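Local coordinates for glutamate receptor kainate-like protein (Pleurobrachia bachei, PDB 4ZDM) that binds glycine in the cleft of its ligand-binding domain and, as a ctenophore ionotropic glutamate receptor subunit, probably couples that binding to the gating of an ion channel, at residues G7-L12 and T55-T60; L64-K69 and N77-D82; R147-L152 and F188-P193. All coordinates share one frame; numbering follows the deposited sequence.

Overall arrangement
The three contacts follow one another along the chain, each closing before the next opens. Interaction 1 pairs parallel strands 8-13 and 54-59; the chain then runs through the loop of residues 64-69 into helix 78-84, which together make interaction 2, centred about 18 Å from interaction 1. Interaction 3, centred about 15 Å from interaction 2 and about 27 Å from interaction 1, sets helix 148-155 against strand 186-192. Its strand and those of interaction 1 belong to the same branched sheet. Interactions 2 and 3 meet where Phe66 packs on Arg147, and both touch the bound glycine, as expected of a two-lobed receptor domain that holds its ligand between its lobes.

Interaction 1: residues G7-L12 and T55-T60; sequences GMHLRL and TYNFIT. With SO4 (sulfate ion), chain D.
His9 ND1 and Thr55 OG1 share a hydrogen bond of 2.8 Å, the two side chains crossing at about a right angle. Backbone bonds alternate along the parallel pair, from Met8 O taking the Thr55 N-H to Leu12 O taking that of Ile59, and the axes of segments 8-12 and 55-59 approach to 4.6 Å. The tight side carries Leu12, Tyr56 and Phe58. There Leu12 CD1 rests 3.7 Å from Tyr56 CD2, and Leu12 CB meets Phe58 CD1 at 4.0 Å, while Val45 of helix 40-52 touches both Leu12 and Tyr56. The face with His9, Arg11 and Asn57 is polar, partly closed by the second subunit, and gathers round a sulfate ion probably taken from the crystallisation liquor. With CG anti to its backbone N (chi1 -173°), His9 points NE2 almost straight at sulfate O3 over 2.8 Å. Asn57 ND2, at the edge of the His9 ring, gives a hydrogen bond to sulfate O3 at 3.1 Å. The Arg11 chain bends at chi2 (87°), placing one guanidinium face over His9 CD2 and giving NE and NH2 to sulfate O2, each at 2.9 Å. An alanine here takes away the guanidinium, which would probably leave Lys87 O of the second subunit without this donor and weaken the hold on the sulfate. The looser edge is at exposed Thr55, where a water bridges Gly7 O and Thr55 OG1. Parallel strands joined through a helix, here 40-52, form the beta-alpha-beta crossover typical of periplasmic-binding-protein-like folds.

Interaction 2: residues L64-K69 and N77-D82; sequences LKFGGK and NGLIRD. With GLY (glycine), chain B.
Lys65 and Gly78 bring their backbones to a CA-CA distance of 4.2 Å, where an irregular loop runs across the start of helix 78-84. Lys65 O accepts the Leu79 N-H at 3.0 Å, with Phe66 O as a weak second acceptor. Further along, Asn77 returns two bonds to Gly68. Its side chain, CG set between the backbone N and the carbonyl carbon (chi1 60°), turns Asn77 OD1 onto Gly68 N in a nearly straight bond of 2.9 Å, while Asn77 N donates to Gly68 O. The Lys65 chain crosses the Asn77 side chain at about a right angle, Lys65 CD lying 3.5 Å from Asn77 ND2. Two glycines permit the close approach: a side chain on Gly78 would strike Lys65 O, and one on Gly67 would run into Ile80 CD1. The Phe66 ring heads the other way, touching Leu79 CD1 through CD2 at 4.0 Å and lying obliquely against the bound glycine, with Phe66 CB 3.4 Å from ligand O. Several buried backbone groups, Lys65 O and Gly68 N among them, are satisfied across the contact, consistent with a well-held loop from which Phe66 presents a nonpolar wall to the ligand and forms a cation-pi pair with Arg147.

Interaction 3: residues R147-L152 and F188-P193; sequences RNPELL and FIDEIP. With NA (sodium ion), chain E; GLY (glycine), chain B.
Arg147, at the N-cap position of helix 148-155, reaches across to Asp190 on strand 186-192 past the bound glycine. Arg147 CB points toward the strand and lies 4.1 Å from O of the ligand. Arg147 CG, anti to the backbone N (chi1 -171°), comes closer, 3.4 Å from O of the ligand. The chain runs extended to NE, CD passing Asp190 OD2 on the way. Arg147 NE then faces both carboxylate oxygens in weak bonds, the nearer being Asp190 OD2 at 2.9 Å. CZ follows beneath ligand CA, which lies over the centre of one guanidinium face. At the tip Arg147 NH2 makes the better-directed bond, 2.9 Å to Asp190 OD1, which offers its syn lone pair close to the guanidinium plane, and NH1 turns to Glu17 in a second salt bridge.

Beside this ion pair, Asn148 ND2 gives a hydrogen bond to Glu191 OE2, on the anti side but 30° out of the carboxylate plane. Ser96 holds the same oxygen from outside the two segments. Glu191 OE1 accepts a hydrogen bond from N of the ligand at 2.8 Å. Asn148 N donates to ligand O. Pro149 fills the angle between helix and strand, its CG packed 3.7 Å from Glu191 CG. Glycine's two ends are therefore recognised by groups of opposite character: the amine meets a carboxylate steadied by Asn148 and Ser96, with Ala94 O as a further partner, and the carboxylate meets N-H donors, Arg101 and Ser96 N completing the site, while the helix end would probably add to the pull on its negative charge.

Interaction 1: residues G7-L12 and T55-T60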
loop_
_atom_site.group_PDB
_atom_site.type_symbol
_atom_site.label_atom_id
_atom_site.label_comp_id
_atom_site.label_asym_id
_atom_site.label_seq_id
_atom_site.Cartn_x
_atom_site.Cartn_y
_atom_site.Cartn_z
ATOM N N GLY A 7 -10.542 -1.875 10.415
ATOM C CA GLY A 7 -10.511 -1.033 9.258
ATOM C C GLY A 7 -9.173 -0.813 8.584
ATOM O O GLY A 7 -8.958 0.100 7.777
ATOM N N MET A 8 -8.236 -1.687 8.879
ATOM C CA MET A 8 -6.960 -1.724 8.162
ATOM C C MET A 8 -7.203 -1.840 6.678
ATOM O O MET A 8 -8.105 -2.536 6.255
ATOM C CB MET A 8 -6.116 -2.945 8.623
ATOM C CG MET A 8 -4.706 -3.014 8.106
ATOM S SD MET A 8 -3.917 -4.527 8.785
ATOM C CE MET A 8 -2.242 -4.199 8.220
ATOM N N HIS A 9 -6.328 -1.231 5.894
ATOM C CA HIS A 9 -6.340 -1.354 4.445
ATOM C C HIS A 9 -5.263 -2.313 3.983
ATOM O O HIS A 9 -4.077 -2.077 4.329
ATOM C CB HIS A 9 -6.092 0.014 3.826
ATOM C CG HIS A 9 -6.252 -0.009 2.362
ATOM N ND1 HIS A 9 -7.480 -0.164 1.762
ATOM C CD2 HIS A 9 -5.340 0.060 1.359
ATOM C CE1 HIS A 9 -7.321 -0.242 0.446
ATOM N NE2 HIS A 9 -6.033 -0.061 0.180
ATOM N N LEU A 10 -5.635 -3.304 3.203
ATOM C CA LEU A 10 -4.704 -4.272 2.620
ATOM C C LEU A 10 -4.672 -4.229 1.130
ATOM O O LEU A 10 -5.710 -4.019 0.485
ATOM C CB LEU A 10 -5.066 -5.687 3.061
ATOM C CG LEU A 10 -5.140 -5.972 4.549
ATOM C CD1 LEU A 10 -5.603 -7.442 4.754
ATOM C CD2 LEU A 10 -3.824 -5.726 5.239
ATOM N N ARG A 11 -3.500 -4.405 0.544
ATOM C CA ARG A 11 -3.353 -4.610 -0.883
ATOM C C ARG A 11 -3.137 -6.106 -1.077
ATOM O O ARG A 11 -2.318 -6.737 -0.426
ATOM C CB ARG A 11 -2.201 -3.834 -1.481
ATOM C CG ARG A 11 -2.476 -2.365 -1.691
ATOM C CD ARG A 11 -2.167 -1.553 -0.451
ATOM N NE ARG A 11 -2.297 -0.116 -0.755
ATOM C CZ ARG A 11 -2.008 0.854 0.087
ATOM N NH1 ARG A 11 -1.535 0.594 1.284
ATOM N NH2 ARG A 11 -2.201 2.099 -0.296
ATOM N N LEU A 12 -3.921 -6.696 -1.968
ATOM C CA LEU A 12 -3.958 -8.140 -2.154
ATOM C C LEU A 12 -3.475 -8.481 -3.552
ATOM O O LEU A 12 -3.974 -7.969 -4.556
ATOM C CB LEU A 12 -5.361 -8.686 -1.905
ATOM C CG LEU A 12 -5.922 -8.361 -0.533
ATOM C CD1 LEU A 12 -7.323 -8.921 -0.421
ATOM C CD2 LEU A 12 -5.108 -8.807 0.630
ATOM N N THR A 55 -10.394 -3.142 4.595
ATOM C CA THR A 55 -10.658 -2.703 3.250
ATOM C C THR A 55 -9.519 -3.200 2.357
ATOM O O THR A 55 -8.421 -3.526 2.863
ATOM C CB THR A 55 -10.791 -1.189 3.114
ATOM O OG1 THR A 55 -9.598 -0.557 3.519
ATOM C CG2 THR A 55 -11.940 -0.677 3.931
ATOM N N TYR A 56 -9.725 -3.286 1.040
ATOM C CA TYR A 56 -8.731 -3.848 0.162
ATOM C C TYR A 56 -8.912 -3.467 -1.281
ATOM O O TYR A 56 -10.039 -3.115 -1.733
ATOM C CB TYR A 56 -8.721 -5.375 0.275
ATOM C CG TYR A 56 -9.982 -6.028 -0.219
ATOM C CD1 TYR A 56 -11.110 -6.077 0.608
ATOM C CD2 TYR A 56 -10.032 -6.639 -1.456
ATOM C CE1 TYR A 56 -12.309 -6.686 0.161
ATOM C CE2 TYR A 56 -11.208 -7.258 -1.892
ATOM C CZ TYR A 56 -12.305 -7.272 -1.080
ATOM O OH TYR A 56 -13.498 -7.884 -1.480
ATOM N N ASN A 57 -7.793 -3.512 -2.002
ATOM C CA ASN A 57 -7.765 -3.505 -3.440
ATOM C C ASN A 57 -6.846 -4.584 -3.934
ATOM O O ASN A 57 -6.087 -5.190 -3.125
ATOM C CB ASN A 57 -7.333 -2.152 -4.003
ATOM C CG ASN A 57 -8.413 -1.113 -3.807
ATOM O OD1 ASN A 57 -9.528 -1.267 -4.293
ATOM N ND2 ASN A 57 -8.142 -0.104 -2.978
ATOM N N PHE A 58 -6.901 -4.872 -5.221
ATOM C CA PHE A 58 -6.089 -5.903 -5.816
ATOM C C PHE A 58 -4.934 -5.319 -6.574
ATOM O O PHE A 58 -5.072 -4.252 -7.225
ATOM C CB PHE A 58 -6.934 -6.731 -6.813
ATOM C CG PHE A 58 -8.004 -7.592 -6.210
ATOM C CD1 PHE A 58 -7.961 -8.049 -4.908
ATOM C CD2 PHE A 58 -9.095 -8.025 -6.988
ATOM C CE1 PHE A 58 -8.933 -8.869 -4.406
ATOM C CE2 PHE A 58 -10.053 -8.833 -6.469
ATOM C CZ PHE A 58 -10.003 -9.249 -5.177
ATOM N N ILE A 59 -3.783 -5.979 -6.618
ATOM C CA ILE A 59 -2.651 -5.525 -7.392
ATOM C C ILE A 59 -2.132 -6.724 -8.145
ATOM O O ILE A 59 -1.857 -7.787 -7.559
ATOM C CB ILE A 59 -1.519 -4.913 -6.526
ATOM C CG1 ILE A 59 -2.025 -3.594 -5.881
ATOM C CG2 ILE A 59 -0.240 -4.708 -7.379
ATOM C CD1 ILE A 59 -0.978 -2.838 -5.131
ATOM N N THR A 60 -2.029 -6.601 -9.463
ATOM C CA THR A 60 -1.521 -7.642 -10.356
ATOM C C THR A 60 -0.075 -7.343 -10.708
ATOM O O THR A 60 0.252 -6.202 -11.133
ATOM C CB THR A 60 -2.365 -7.651 -11.644
ATOM O OG1 THR A 60 -3.723 -7.829 -11.292
ATOM C CG2 THR A 60 -1.989 -8.780 -12.556
HETATM S S SO4 D . -4.732 1.161 -3.159
HETATM O O1 SO4 D . -4.915 0.859 -4.621
HETATM O O2 SO4 D . -3.308 1.511 -2.938
HETATM O O3 SO4 D . -5.062 -0.091 -2.398
HETATM O O4 SO4 D . -5.593 2.258 -2.704
HETATM O O HOH W 1 -9.426 1.275 5.481
#

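Interaction 2: residues L64-K69 and N77-D82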
loop_
_atom_site.group_PDB
_atom_site.type_symbol
_atom_site.label_atom_id
_atom_site.label_comp_id
_atom_site.label_asym_id
_atom_site.label_seq_id
_atom_site.Cartn_x
_atom_site.Cartn_y
_atom_site.Cartn_z
ATOM N N LEU A 64 3.188 -10.798 -14.471
ATOM C CA LEU A 64 2.162 -11.811 -14.522
ATOM C C LEU A 64 2.688 -13.209 -14.141
ATOM O O LEU A 64 2.167 -14.253 -14.565
ATOM C CB LEU A 64 1.513 -11.799 -15.899
ATOM C CG LEU A 64 0.545 -10.648 -16.144
ATOM C CD1 LEU A 64 0.169 -10.655 -17.630
ATOM C CD2 LEU A 64 -0.698 -10.749 -15.273
ATOM N N LYS A 65 3.650 -13.252 -13.219
ATOM C CA LYS A 65 4.223 -14.502 -12.730
ATOM C C LYS A 65 3.772 -14.813 -11.298
ATOM O O LYS A 65 3.590 -13.900 -10.492
ATOM C CB LYS A 65 5.748 -14.466 -12.748
ATOM C CG LYS A 65 6.365 -14.373 -14.187
ATOM C CD LYS A 65 7.815 -14.188 -14.129
ATOM C CE LYS A 65 8.385 -14.045 -15.544
ATOM N NZ LYS A 65 9.832 -13.713 -15.457
ATOM N N PHE A 66 3.581 -16.086 -10.997
ATOM C CA PHE A 66 3.166 -16.443 -9.632
ATOM C C PHE A 66 4.305 -16.251 -8.666
ATOM O O PHE A 66 4.168 -15.605 -7.634
ATOM C CB PHE A 66 2.622 -17.876 -9.606
ATOM C CG PHE A 66 1.180 -17.966 -9.993
ATOM C CD1 PHE A 66 0.758 -17.770 -11.312
ATOM C CD2 PHE A 66 0.192 -18.204 -9.048
ATOM C CE1 PHE A 66 -0.603 -17.784 -11.619
ATOM C CE2 PHE A 66 -1.154 -18.262 -9.389
ATOM C CZ PHE A 66 -1.536 -18.033 -10.696
ATOM N N GLY A 67 5.471 -16.735 -8.989
ATOM C CA GLY A 67 6.621 -16.474 -8.167
ATOM C C GLY A 67 7.612 -17.581 -8.241
ATOM O O GLY A 67 7.433 -18.691 -7.746
ATOM N N GLY A 68 8.743 -17.249 -8.847
ATOM C CA GLY A 68 9.917 -18.095 -8.821
ATOM C C GLY A 68 11.133 -17.301 -8.331
ATOM O O GLY A 68 11.075 -16.068 -8.376
ATOM N N LYS A 69 12.157 -18.020 -7.821
ATOM C CA LYS A 69 13.367 -17.445 -7.163
ATOM C C LYS A 69 14.582 -17.579 -8.070
ATOM O O LYS A 69 14.939 -18.701 -8.402
ATOM C CB LYS A 69 13.669 -18.138 -5.844
ATOM C CG LYS A 69 14.745 -17.429 -5.053
ATOM C CD LYS A 69 14.884 -17.980 -3.650
ATOM C CE LYS A 69 15.390 -19.399 -3.651
ATOM N NZ LYS A 69 15.953 -19.758 -2.324
ATOM N N ASN A 77 10.405 -13.125 -8.189
ATOM C CA ASN A 77 9.621 -12.322 -9.116
ATOM C C ASN A 77 8.129 -12.508 -8.826
ATOM O O ASN A 77 7.771 -13.077 -7.769
ATOM C CB ASN A 77 9.967 -12.713 -10.578
ATOM C CG ASN A 77 9.685 -14.151 -10.876
ATOM O OD1 ASN A 77 8.830 -14.763 -10.255
ATOM N ND2 ASN A 77 10.426 -14.733 -11.841
ATOM N N GLY A 78 7.264 -11.943 -9.655
ATOM C CA GLY A 78 5.847 -12.222 -9.573
ATOM C C GLY A 78 5.173 -11.736 -8.312
ATOM O O GLY A 78 5.542 -10.712 -7.694
ATOM N N LEU A 79 4.154 -12.479 -7.909
ATOM C CA LEU A 79 3.381 -12.131 -6.732
ATOM C C LEU A 79 4.246 -12.097 -5.479
ATOM O O LEU A 79 4.058 -11.279 -4.594
ATOM C CB LEU A 79 2.279 -13.143 -6.507
ATOM C CG LEU A 79 1.169 -13.193 -7.561
ATOM C CD1 LEU A 79 0.406 -14.524 -7.534
ATOM C CD2 LEU A 79 0.226 -12.061 -7.324
ATOM N N ILE A 80 5.180 -13.034 -5.386
ATOM C CA ILE A 80 6.018 -13.136 -4.187
ATOM C C ILE A 80 6.941 -11.942 -4.087
ATOM O O ILE A 80 7.108 -11.421 -2.964
ATOM C CB ILE A 80 6.737 -14.502 -4.164
ATOM C CG1 ILE A 80 5.670 -15.616 -4.100
ATOM C CG2 ILE A 80 7.723 -14.605 -2.988
ATOM C CD1 ILE A 80 6.179 -17.000 -4.092
ATOM N N ARG A 81 7.510 -11.459 -5.187
ATOM C CA ARG A 81 8.333 -10.256 -5.089
ATOM C C ARG A 81 7.498 -9.025 -4.662
ATOM O O ARG A 81 7.947 -8.212 -3.849
ATOM C CB ARG A 81 9.047 -10.011 -6.425
ATOM C CG ARG A 81 9.915 -8.764 -6.438
ATOM C CD ARG A 81 10.949 -8.789 -5.332
ATOM N NE ARG A 81 11.984 -7.777 -5.521
ATOM C CZ ARG A 81 13.064 -7.933 -6.282
ATOM N NH1 ARG A 81 13.273 -9.061 -6.949
ATOM N NH2 ARG A 81 13.937 -6.950 -6.378
ATOM N N ASP A 82 6.258 -8.907 -5.129
ATOM C CA ASP A 82 5.427 -7.780 -4.717
ATOM C C ASP A 82 5.137 -7.855 -3.221
ATOM O O ASP A 82 5.080 -6.836 -2.518
ATOM C CB ASP A 82 4.104 -7.730 -5.497
ATOM C CG ASP A 82 4.222 -7.028 -6.835
ATOM O OD1 ASP A 82 5.362 -6.662 -7.261
ATOM O OD2 ASP A 82 3.135 -6.917 -7.508
HETATM N N GLY B . -0.955 -22.035 -8.180
HETATM C CA GLY B . 0.286 -21.745 -8.945
HETATM C C GLY B . 1.439 -21.306 -8.113
HETATM O O GLY B . 2.567 -21.153 -8.606
HETATM O OXT GLY B . 1.283 -21.067 -6.877
HETATM O O HOH W 2 12.222 -12.711 -13.352
#

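Interaction 3: residues R147-L152 and F188-P193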
loop_
_atom_site.group_PDB
_atom_site.type_symbol
_atom_site.label_atom_id
_atom_site.label_comp_id
_atom_site.label_asym_id
_atom_site.label_seq_id
_atom_site.Cartn_x
_atom_site.Cartn_y
_atom_site.Cartn_z
ATOM N N ARG A 147 6.259 -20.802 -11.852
ATOM C CA ARG A 147 5.040 -21.320 -11.265
ATOM C C ARG A 147 5.418 -22.586 -10.482
ATOM O O ARG A 147 6.476 -23.145 -10.685
ATOM C CB ARG A 147 4.007 -21.600 -12.372
ATOM C CG ARG A 147 2.642 -21.936 -11.916
ATOM C CD ARG A 147 1.780 -22.329 -13.103
ATOM N NE ARG A 147 0.502 -22.947 -12.801
ATOM C CZ ARG A 147 -0.611 -22.290 -12.584
ATOM N NH1 ARG A 147 -0.613 -20.961 -12.484
ATOM N NH2 ARG A 147 -1.727 -22.987 -12.394
ATOM N N ASN A 148 4.579 -23.002 -9.534
ATOM C CA ASN A 148 4.939 -24.088 -8.623
ATOM C C ASN A 148 5.339 -25.433 -9.240
ATOM O O ASN A 148 6.288 -26.041 -8.754
ATOM C CB ASN A 148 3.768 -24.276 -7.669
ATOM C CG ASN A 148 3.887 -25.527 -6.806
ATOM O OD1 ASN A 148 4.730 -25.627 -5.916
ATOM N ND2 ASN A 148 2.991 -26.491 -7.060
ATOM N N PRO A 149 4.679 -25.924 -10.306
ATOM C CA PRO A 149 5.158 -27.215 -10.821
ATOM C C PRO A 149 6.640 -27.230 -11.204
ATOM O O PRO A 149 7.304 -28.173 -10.799
ATOM C CB PRO A 149 4.241 -27.476 -12.037
ATOM C CG PRO A 149 2.969 -26.719 -11.645
ATOM C CD PRO A 149 3.475 -25.472 -11.025
ATOM N N GLU A 150 7.141 -26.208 -11.913
ATOM C CA GLU A 150 8.548 -26.140 -12.289
ATOM C C GLU A 150 9.375 -26.132 -11.007
ATOM O O GLU A 150 10.354 -26.869 -10.927
ATOM C CB GLU A 150 8.832 -24.896 -13.113
ATOM C CG GLU A 150 10.296 -24.745 -13.528
ATOM C CD GLU A 150 10.636 -23.348 -14.041
ATOM O OE1 GLU A 150 10.286 -22.326 -13.397
ATOM O OE2 GLU A 150 11.276 -23.289 -15.112
ATOM N N LEU A 151 8.976 -25.306 -10.036
ATOM C CA LEU A 151 9.744 -25.100 -8.803
ATOM C C LEU A 151 9.808 -26.434 -8.071
ATOM O O LEU A 151 10.858 -26.804 -7.558
ATOM C CB LEU A 151 9.124 -24.023 -7.895
ATOM C CG LEU A 151 9.239 -22.503 -8.055
ATOM C CD1 LEU A 151 8.758 -21.786 -6.723
ATOM C CD2 LEU A 151 10.643 -22.082 -8.391
ATOM N N LEU A 152 8.675 -27.143 -7.952
ATOM C CA LEU A 152 8.656 -28.473 -7.334
ATOM C C LEU A 152 9.504 -29.499 -7.985
ATOM O O LEU A 152 10.202 -30.271 -7.327
ATOM C CB LEU A 152 7.240 -29.071 -7.323
ATOM C CG LEU A 152 6.320 -28.556 -6.264
ATOM C CD1 LEU A 152 4.975 -29.278 -6.405
ATOM C CD2 LEU A 152 6.901 -28.696 -4.830
ATOM N N PHE A 188 1.331 -31.243 -20.865
ATOM C CA PHE A 188 1.407 -30.106 -19.957
ATOM C C PHE A 188 1.339 -30.628 -18.550
ATOM O O PHE A 188 0.388 -31.313 -18.175
ATOM C CB PHE A 188 0.270 -29.119 -20.239
ATOM C CG PHE A 188 0.334 -27.818 -19.451
ATOM C CD1 PHE A 188 1.526 -27.183 -19.180
ATOM C CD2 PHE A 188 -0.827 -27.194 -19.056
ATOM C CE1 PHE A 188 1.540 -26.008 -18.451
ATOM C CE2 PHE A 188 -0.802 -25.987 -18.354
ATOM C CZ PHE A 188 0.385 -25.403 -18.061
ATOM N N ILE A 189 2.364 -30.315 -17.760
ATOM C CA ILE A 189 2.420 -30.746 -16.373
ATOM C C ILE A 189 2.086 -29.536 -15.488
ATOM O O ILE A 189 2.884 -28.597 -15.418
ATOM C CB ILE A 189 3.777 -31.348 -15.988
ATOM C CG1 ILE A 189 4.117 -32.552 -16.871
ATOM C CG2 ILE A 189 3.735 -31.725 -14.520
ATOM C CD1 ILE A 189 5.579 -32.987 -16.762
ATOM N N ASP A 190 0.918 -29.566 -14.869
ATOM C CA ASP A 190 0.494 -28.449 -14.021
ATOM C C ASP A 190 -0.427 -28.966 -12.926
ATOM O O ASP A 190 -0.314 -30.106 -12.522
ATOM C CB ASP A 190 -0.107 -27.341 -14.881
ATOM C CG ASP A 190 -0.011 -25.965 -14.218
ATOM O OD1 ASP A 190 -0.886 -25.606 -13.428
ATOM O OD2 ASP A 190 0.956 -25.244 -14.511
ATOM N N GLU A 191 -1.258 -28.095 -12.373
ATOM C CA GLU A 191 -1.879 -28.352 -11.077
ATOM C C GLU A 191 -3.320 -28.770 -11.153
ATOM O O GLU A 191 -4.158 -28.099 -11.753
ATOM C CB GLU A 191 -1.813 -27.102 -10.180
ATOM C CG GLU A 191 -0.373 -26.588 -9.983
ATOM C CD GLU A 191 -0.274 -25.411 -9.005
ATOM O OE1 GLU A 191 -1.322 -24.756 -8.753
ATOM O OE2 GLU A 191 0.861 -25.194 -8.493
ATOM N N ILE A 192 -3.636 -29.851 -10.450
ATOM C CA ILE A 192 -5.004 -30.216 -10.177
ATOM C C ILE A 192 -5.344 -29.542 -8.853
ATOM O O ILE A 192 -4.450 -29.296 -8.063
ATOM C CB ILE A 192 -5.182 -31.737 -10.097
ATOM C CG1 ILE A 192 -4.319 -32.281 -8.967
ATOM C CG2 ILE A 192 -4.797 -32.416 -11.436
ATOM C CD1 ILE A 192 -4.891 -33.418 -8.254
ATOM N N PRO A 193 -6.613 -29.248 -8.607
ATOM C CA PRO A 193 -7.769 -29.484 -9.485
ATOM C C PRO A 193 -7.941 -28.487 -10.595
ATOM O O PRO A 193 -8.751 -28.709 -11.502
ATOM C CB PRO A 193 -8.956 -29.388 -8.503
ATOM C CG PRO A 193 -8.510 -28.450 -7.498
ATOM C CD PRO A 193 -7.022 -28.709 -7.297
HETATM NA NA NA E . 11.894 -21.480 -16.454
HETATM N N GLY B . -0.955 -22.035 -8.180
HETATM C CA GLY B . 0.286 -21.745 -8.945
HETATM C C GLY B . 1.439 -21.306 -8.113
HETATM O O GLY B . 2.567 -21.153 -8.606
HETATM O OXT GLY B . 1.283 -21.067 -6.877
HETATM O O HOH W 3 14.406 -22.320 -16.490
#